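Long-range contact in putative uncharacterized protein Ta1305 (PDB 4RKS), which phosphorylates (R)-mevalonate with ATP to give (R)-3-phosphomevalonate in the alternative mevalonate pathway of extreme acidophiles: residues Ser160-Thr172 against Tyr180-Gly192. Residues are numbered along the deposited sequence; the frame is centred on the assembly and turned at random.
Sequences SAGRSLFGGLTIT and YTEKILDPEAFSG. With MEV ((R)-mevalonate), chain C.
L169 and I171 pair with I184, L185 and E182 through antiparallel backbone bonds. I171 and E182 bond reciprocally, E182 N reaching I171 O at 2.8 Å and I171 N donating to E182 O. L169 N donates to L185 O, while L169 O accepts from I184 N at 2.9 Å and, weakly, from L185 N. With I184 and L185 both opposite L169, the register slips by one residue in a classic beta bulge.

Apolar contacts cover both faces of the hairpin. CG1 and CD1 of I171 meet CG1 of I184, CG1 to CG1 at 3.8 Å; L169 and L185 lie side by side, and L169 CB touches F190 CZ. Helix 220-238 packs on this side. On the T170 and T181 face, helix 161-166 brings F166 against the strand. With its CG beside the backbone N (chi1 -71°), F166 crosses the K183 side chain at about a right angle, CD1 lying 3.6 Å from K183 CD, while its CD2 approaches T181 CG2.

Among the polar groups, T172 OG1 and T181 OG1 lie 2.5 Å apart, a very short approach; T181 OG1 has a hydrogen bond with E151. From helix 161-166, the extended chain of R163 carries its guanidinium to the substrate carboxylate, NH1 bonding MEV O3 at 2.9 Å and NH2 bonding MEV O4 at 2.6 Å. A leucine here would probably leave that carboxylate without its paired N-H donors and counter-charge. The arrangement is a bulged beta hairpin backed by the helix that carries R163 into the mevalonate site of this GHMP-family kinase.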
ATOM      1  N   SER A 160      -4.308  -4.569  -1.698  1.00 28.73           N
ATOM      2  CA  SER A 160      -3.953  -3.961  -0.409  1.00 32.13           C
ATOM      3  C   SER A 160      -4.622  -2.591  -0.184  1.00 32.57           C
ATOM      4  O   SER A 160      -4.048  -1.697   0.452  1.00 30.79           O
ATOM      5  CB  SER A 160      -2.434  -3.816  -0.284  1.00 37.66           C
ATOM      6  OG  SER A 160      -1.794  -5.081  -0.310  1.00 44.14           O
ATOM      7  N   ALA A 161      -5.840  -2.439  -0.698  1.00 26.73           N
ATOM      8  CA  ALA A 161      -6.588  -1.196  -0.571  1.00 19.39           C
ATOM      9  C   ALA A 161      -6.804  -0.812   0.898  1.00 19.01           C
ATOM     10  O   ALA A 161      -6.828   0.376   1.246  1.00 21.60           O
ATOM     11  CB  ALA A 161      -7.927  -1.311  -1.286  1.00 18.53           C
ATOM     12  N   GLY A 162      -6.957  -1.817   1.752  1.00 18.48           N
ATOM     13  CA  GLY A 162      -7.264  -1.583   3.157  1.00 20.82           C
ATOM     14  C   GLY A 162      -6.181  -0.834   3.922  1.00 24.87           C
ATOM     15  O   GLY A 162      -6.473  -0.131   4.891  1.00 16.64           O
ATOM     16  N   ARG A 163      -4.928  -1.000   3.505  1.00 19.32           N
ATOM     17  CA  ARG A 163      -3.815  -0.304   4.139  1.00 17.98           C
ATOM     18  C   ARG A 163      -4.038   1.196   4.021  1.00 20.60           C
ATOM     19  O   ARG A 163      -3.861   1.952   4.969  1.00 19.64           O
ATOM     20  CB  ARG A 163      -2.480  -0.684   3.485  1.00 17.00           C
ATOM     21  CG  ARG A 163      -1.979  -2.089   3.742  1.00 18.05           C
ATOM     22  CD  ARG A 163      -0.781  -2.385   2.801  1.00 23.01           C
ATOM     23  NE  ARG A 163      -0.208  -3.709   3.010  1.00 25.47           N
ATOM     24  CZ  ARG A 163       0.812  -4.211   2.312  1.00 27.04           C
ATOM     25  NH1 ARG A 163       1.378  -3.504   1.342  1.00 29.36           N
ATOM     26  NH2 ARG A 163       1.267  -5.427   2.586  1.00 28.06           N
ATOM     27  N   SER A 164      -4.430   1.616   2.828  1.00 20.71           N
ATOM     28  CA  SER A 164      -4.587   3.022   2.552  1.00 16.30           C
ATOM     29  C   SER A 164      -5.947   3.537   3.028  1.00 17.42           C
ATOM     30  O   SER A 164      -6.077   4.704   3.360  1.00 23.09           O
ATOM     31  CB  SER A 164      -4.395   3.283   1.057  1.00 18.83           C
ATOM     32  OG  SER A 164      -4.591   4.650   0.762  1.00 26.38           O
ATOM     33  N   LEU A 165      -6.957   2.668   3.070  1.00 21.39           N
ATOM     34  CA  LEU A 165      -8.279   3.099   3.518  1.00 20.31           C
ATOM     35  C   LEU A 165      -8.243   3.524   4.991  1.00 17.73           C
ATOM     36  O   LEU A 165      -8.765   4.569   5.356  1.00 19.10           O
ATOM     37  CB  LEU A 165      -9.318   1.984   3.300  1.00 19.45           C
ATOM     38  CG  LEU A 165     -10.768   2.344   3.647  1.00 27.77           C
ATOM     39  CD1 LEU A 165     -11.250   3.535   2.844  1.00 21.13           C
ATOM     40  CD2 LEU A 165     -11.703   1.144   3.452  1.00 28.44           C
ATOM     41  N   PHE A 166      -7.597   2.727   5.835  1.00 16.30           N
ATOM     42  CA  PHE A 166      -7.652   2.969   7.273  1.00 17.27           C
ATOM     43  C   PHE A 166      -6.468   3.779   7.801  1.00 16.33           C
ATOM     44  O   PHE A 166      -6.594   4.532   8.774  1.00 17.61           O
ATOM     45  CB  PHE A 166      -7.762   1.643   8.010  1.00 18.75           C
ATOM     46  CG  PHE A 166      -9.104   0.992   7.846  1.00 20.04           C
ATOM     47  CD1 PHE A 166     -10.180   1.398   8.617  1.00 26.87           C
ATOM     48  CD2 PHE A 166      -9.291   0.003   6.907  1.00 17.88           C
ATOM     49  CE1 PHE A 166     -11.430   0.813   8.462  1.00 25.02           C
ATOM     50  CE2 PHE A 166     -10.545  -0.598   6.743  1.00 22.71           C
ATOM     51  CZ  PHE A 166     -11.608  -0.188   7.524  1.00 24.24           C
ATOM     52  N   GLY A 167      -5.332   3.648   7.148  1.00 17.09           N
ATOM     53  CA  GLY A 167      -4.197   4.492   7.481  1.00 22.38           C
ATOM     54  C   GLY A 167      -3.331   3.939   8.589  1.00 19.89           C
ATOM     55  O   GLY A 167      -3.619   2.889   9.151  1.00 16.65           O
ATOM     56  N   GLY A 168      -2.262   4.655   8.923  1.00 19.37           N
ATOM     57  CA  GLY A 168      -1.355   4.193   9.960  1.00 16.81           C
ATOM     58  C   GLY A 168      -0.797   2.799   9.722  1.00 17.00           C
ATOM     59  O   GLY A 168      -0.529   2.395   8.580  1.00 19.34           O
ATOM     60  N   LEU A 169      -0.591   2.064  10.808  1.00 17.27           N
ATOM     61  CA  LEU A 169      -0.164   0.677  10.719  1.00 17.50           C
ATOM     62  C   LEU A 169      -1.394  -0.204  10.798  1.00 17.47           C
ATOM     63  O   LEU A 169      -2.194  -0.056  11.713  1.00 18.97           O
ATOM     64  CB  LEU A 169       0.803   0.315  11.843  1.00 17.89           C
ATOM     65  CG  LEU A 169       1.186  -1.152  12.010  1.00 21.45           C
ATOM     66  CD1 LEU A 169       1.952  -1.638  10.788  1.00 21.15           C
ATOM     67  CD2 LEU A 169       2.013  -1.349  13.307  1.00 18.65           C
ATOM     68  N   THR A 170      -1.540  -1.105   9.831  1.00 20.61           N
ATOM     69  CA  THR A 170      -2.674  -2.011   9.805  1.00 20.17           C
ATOM     70  C   THR A 170      -2.202  -3.443   9.666  1.00 20.62           C
ATOM     71  O   THR A 170      -1.061  -3.702   9.247  1.00 19.03           O
ATOM     72  CB  THR A 170      -3.634  -1.703   8.639  1.00 17.53           C
ATOM     73  OG1 THR A 170      -2.904  -1.754   7.408  1.00 19.18           O
ATOM     74  CG2 THR A 170      -4.301  -0.327   8.823  1.00 16.97           C
ATOM     75  N   ILE A 171      -3.080  -4.360  10.055  1.00 20.32           N
ATOM     76  CA  ILE A 171      -2.937  -5.766   9.755  1.00 19.46           C
ATOM     77  C   ILE A 171      -4.164  -6.183   8.961  1.00 19.98           C
ATOM     78  O   ILE A 171      -5.283  -5.817   9.309  1.00 17.90           O
ATOM     79  CB  ILE A 171      -2.815  -6.634  11.027  1.00 18.50           C
ATOM     80  CG1 ILE A 171      -1.461  -6.436  11.702  1.00 18.74           C
ATOM     81  CG2 ILE A 171      -3.049  -8.113  10.702  1.00 18.77           C
ATOM     82  CD1 ILE A 171      -1.411  -7.033  13.071  1.00 20.36           C
ATOM     83  N   THR A 172      -3.963  -6.926   7.881  1.00 19.51           N
ATOM     84  CA  THR A 172      -5.093  -7.465   7.152  1.00 22.23           C
ATOM     85  C   THR A 172      -5.065  -8.973   7.305  1.00 24.03           C
ATOM     86  O   THR A 172      -4.260  -9.649   6.659  1.00 23.57           O
ATOM     87  CB  THR A 172      -5.072  -7.063   5.685  1.00 22.99           C
ATOM     88  OG1 THR A 172      -5.164  -5.639   5.603  1.00 22.13           O
ATOM     89  CG2 THR A 172      -6.258  -7.691   4.925  1.00 19.74           C
ATOM     90  N   TYR A 180      -9.905  -9.207   6.566  1.00 18.60           N
ATOM     91  CA  TYR A 180     -10.360  -8.123   7.418  1.00 18.16           C
ATOM     92  C   TYR A 180      -9.192  -7.245   7.904  1.00 22.72           C
ATOM     93  O   TYR A 180      -8.241  -7.739   8.508  1.00 21.85           O
ATOM     94  CB  TYR A 180     -11.147  -8.703   8.606  1.00 29.65           C
ATOM     95  CG  TYR A 180     -11.758  -7.648   9.502  1.00 28.99           C
ATOM     96  CD1 TYR A 180     -11.042  -7.118  10.572  1.00 28.94           C
ATOM     97  CD2 TYR A 180     -13.044  -7.167   9.266  1.00 26.15           C
ATOM     98  CE1 TYR A 180     -11.593  -6.137  11.390  1.00 33.06           C
ATOM     99  CE2 TYR A 180     -13.607  -6.190  10.080  1.00 25.51           C
ATOM    100  CZ  TYR A 180     -12.878  -5.678  11.137  1.00 33.40           C
ATOM    101  OH  TYR A 180     -13.430  -4.710  11.948  1.00 32.70           O
ATOM    102  N   THR A 181      -9.271  -5.936   7.638  1.00 22.67           N
ATOM    103  CA  THR A 181      -8.179  -5.011   7.971  1.00 18.99           C
ATOM    104  C   THR A 181      -8.466  -4.286   9.290  1.00 22.11           C
ATOM    105  O   THR A 181      -9.536  -3.718   9.483  1.00 23.50           O
ATOM    106  CB  THR A 181      -7.941  -3.973   6.865  1.00 24.62           C
ATOM    107  OG1 THR A 181      -7.496  -4.630   5.672  1.00 26.26           O
ATOM    108  CG2 THR A 181      -6.884  -2.938   7.301  1.00 19.18           C
ATOM    109  N   GLU A 182      -7.489  -4.314  10.185  1.00 20.19           N
ATOM    110  CA  GLU A 182      -7.614  -3.724  11.510  1.00 24.95           C
ATOM    111  C   GLU A 182      -6.537  -2.649  11.719  1.00 23.24           C
ATOM    112  O   GLU A 182      -5.370  -2.867  11.382  1.00 21.72           O
ATOM    113  CB  GLU A 182      -7.492  -4.833  12.579  1.00 25.79           C
ATOM    114  CG  GLU A 182      -7.226  -4.346  13.997  1.00 29.70           C
ATOM    115  CD  GLU A 182      -6.998  -5.478  15.012  1.00 32.66           C
ATOM    116  OE1 GLU A 182      -6.692  -6.633  14.620  1.00 27.33           O
ATOM    117  OE2 GLU A 182      -7.115  -5.191  16.222  1.00 36.48           O
ATOM    118  N   LYS A 183      -6.925  -1.505  12.284  1.00 25.46           N
ATOM    119  CA  LYS A 183      -5.971  -0.454  12.634  1.00 27.36           C
ATOM    120  C   LYS A 183      -5.250  -0.817  13.918  1.00 26.07           C
ATOM    121  O   LYS A 183      -5.892  -1.071  14.933  1.00 19.86           O
ATOM    122  CB  LYS A 183      -6.678   0.888  12.803  1.00 28.90           C
ATOM    123  CG  LYS A 183      -7.218   1.451  11.513  1.00 33.52           C
ATOM    124  CD  LYS A 183      -8.540   2.177  11.732  1.00 41.18           C
ATOM    125  CE  LYS A 183      -8.336   3.473  12.487  1.00 48.61           C
ATOM    126  NZ  LYS A 183      -9.580   4.288  12.508  1.00 48.67           N
ATOM    127  N   ILE A 184      -3.921  -0.808  13.877  1.00 19.54           N
ATOM    128  CA  ILE A 184      -3.110  -1.289  14.995  1.00 19.77           C
ATOM    129  C   ILE A 184      -2.414  -0.153  15.742  1.00 18.36           C
ATOM    130  O   ILE A 184      -2.343  -0.163  16.973  1.00 22.91           O
ATOM    131  CB  ILE A 184      -2.051  -2.310  14.490  1.00 24.29           C
ATOM    132  CG1 ILE A 184      -2.740  -3.506  13.825  1.00 26.58           C
ATOM    133  CG2 ILE A 184      -1.198  -2.789  15.609  1.00 22.38           C
ATOM    134  CD1 ILE A 184      -3.646  -4.297  14.760  1.00 23.25           C
ATOM    135  N   LEU A 185      -1.905   0.827  14.991  1.00 19.54           N
ATOM    136  CA  LEU A 185      -1.327   2.046  15.557  1.00 21.98           C
ATOM    137  C   LEU A 185      -1.649   3.248  14.659  1.00 21.17           C
ATOM    138  O   LEU A 185      -1.702   3.125  13.423  1.00 22.18           O
ATOM    139  CB  LEU A 185       0.196   1.922  15.723  1.00 22.49           C
ATOM    140  CG  LEU A 185       0.805   1.048  16.827  1.00 21.41           C
ATOM    141  CD1 LEU A 185       2.336   0.989  16.639  1.00 19.16           C
ATOM    142  CD2 LEU A 185       0.442   1.579  18.223  1.00 19.24           C
ATOM    143  N   ASP A 186      -1.873   4.396  15.290  1.00 17.83           N
ATOM    144  CA  ASP A 186      -2.085   5.667  14.592  1.00 25.15           C
ATOM    145  C   ASP A 186      -0.766   6.173  13.993  1.00 25.72           C
ATOM    146  O   ASP A 186       0.308   5.821  14.477  1.00 22.10           O
ATOM    147  CB  ASP A 186      -2.646   6.731  15.557  1.00 20.52           C
ATOM    148  CG  ASP A 186      -4.015   6.365  16.129  1.00 29.57           C
ATOM    149  OD1 ASP A 186      -4.794   5.661  15.447  1.00 25.38           O
ATOM    150  OD2 ASP A 186      -4.323   6.814  17.260  1.00 32.01           O
ATOM    151  N   PRO A 187      -0.845   7.024  12.963  1.00 17.78           N
ATOM    152  CA  PRO A 187       0.352   7.705  12.444  1.00 22.02           C
ATOM    153  C   PRO A 187       1.124   8.453  13.543  1.00 23.51           C
ATOM    154  O   PRO A 187       2.348   8.525  13.476  1.00 21.42           O
ATOM    155  CB  PRO A 187      -0.212   8.687  11.395  1.00 21.67           C
ATOM    156  CG  PRO A 187      -1.723   8.564  11.454  1.00 20.36           C
ATOM    157  CD  PRO A 187      -2.052   7.298  12.158  1.00 16.88           C
ATOM    158  N   GLU A 188       0.425   8.960  14.555  1.00 22.04           N
ATOM    159  CA  GLU A 188       1.066   9.659  15.679  1.00 28.18           C
ATOM    160  C   GLU A 188       2.050   8.783  16.466  1.00 28.60           C
ATOM    161  O   GLU A 188       2.997   9.297  17.056  1.00 22.43           O
ATOM    162  CB  GLU A 188       0.006  10.209  16.636  1.00 33.06           C
ATOM    163  CG  GLU A 188      -0.776  11.403  16.096  1.00 40.34           C
ATOM    164  CD  GLU A 188      -1.749  11.043  14.976  1.00 41.58           C
ATOM    165  OE1 GLU A 188      -2.141   9.861  14.855  1.00 21.83           O
ATOM    166  OE2 GLU A 188      -2.124  11.958  14.211  1.00 59.02           O
ATOM    167  N   ALA A 189       1.837   7.467  16.473  1.00 22.25           N
ATOM    168  CA  ALA A 189       2.743   6.579  17.186  1.00 22.06           C
ATOM    169  C   ALA A 189       4.133   6.543  16.535  1.00 23.41           C
ATOM    170  O   ALA A 189       5.085   6.088  17.155  1.00 30.10           O
ATOM    171  CB  ALA A 189       2.170   5.189  17.263  1.00 21.58           C
ATOM    172  N   PHE A 190       4.229   6.993  15.284  1.00 18.55           N
ATOM    173  CA  PHE A 190       5.504   7.006  14.554  1.00 25.55           C
ATOM    174  C   PHE A 190       6.119   8.396  14.408  1.00 23.35           C
ATOM    175  O   PHE A 190       6.996   8.596  13.564  1.00 25.47           O
ATOM    176  CB  PHE A 190       5.341   6.414  13.151  1.00 20.54           C
ATOM    177  CG  PHE A 190       4.863   4.999  13.142  1.00 22.00           C
ATOM    178  CD1 PHE A 190       3.505   4.711  13.226  1.00 23.12           C
ATOM    179  CD2 PHE A 190       5.766   3.954  13.038  1.00 24.67           C
ATOM    180  CE1 PHE A 190       3.056   3.405  13.207  1.00 19.71           C
ATOM    181  CE2 PHE A 190       5.332   2.644  13.025  1.00 24.59           C
ATOM    182  CZ  PHE A 190       3.968   2.366  13.117  1.00 21.00           C
ATOM    183  N   SER A 191       5.676   9.349  15.218  1.00 25.16           N
ATOM    184  CA  SER A 191       6.111  10.732  15.042  1.00 27.56           C
ATOM    185  C   SER A 191       7.620  10.899  15.291  1.00 32.93           C
ATOM    186  O   SER A 191       8.240  11.840  14.793  1.00 29.32           O
ATOM    187  CB  SER A 191       5.317  11.658  15.963  1.00 30.63           C
ATOM    188  OG  SER A 191       5.451  11.259  17.313  1.00 31.69           O
ATOM    189  N   GLY A 192       8.210   9.981  16.050  1.00 34.51           N
ATOM    190  CA  GLY A 192       9.638  10.030  16.306  1.00 28.22           C
ATOM    191  C   GLY A 192      10.434   9.274  15.257  1.00 30.89           C
ATOM    192  O   GLY A 192      11.639   9.075  15.404  1.00 31.97           O
TER
HETATM  193  C8  MEV C 401       1.246  -6.198  -2.280  1.00 46.73           C
HETATM  194  O8  MEV C 401       0.121  -6.536  -3.068  1.00 54.93           O
HETATM  195  C2  MEV C 401       2.464  -6.840  -2.908  1.00 31.79           C
HETATM  196  C3  MEV C 401       3.826  -6.352  -2.443  1.00 31.76           C
HETATM  197  O7  MEV C 401       3.933  -4.952  -2.450  1.00 36.31           O
HETATM  198  C4  MEV C 401       4.137  -6.854  -1.043  1.00 31.33           C
HETATM  199  C5  MEV C 401       3.545  -5.990   0.056  1.00 28.97           C
HETATM  200  O3  MEV C 401       3.655  -4.727   0.039  1.00 27.62           O
HETATM  201  O4  MEV C 401       2.913  -6.541   0.988  1.00 31.08           O
HETATM  202  C6  MEV C 401       4.840  -6.912  -3.416  1.00 31.12           C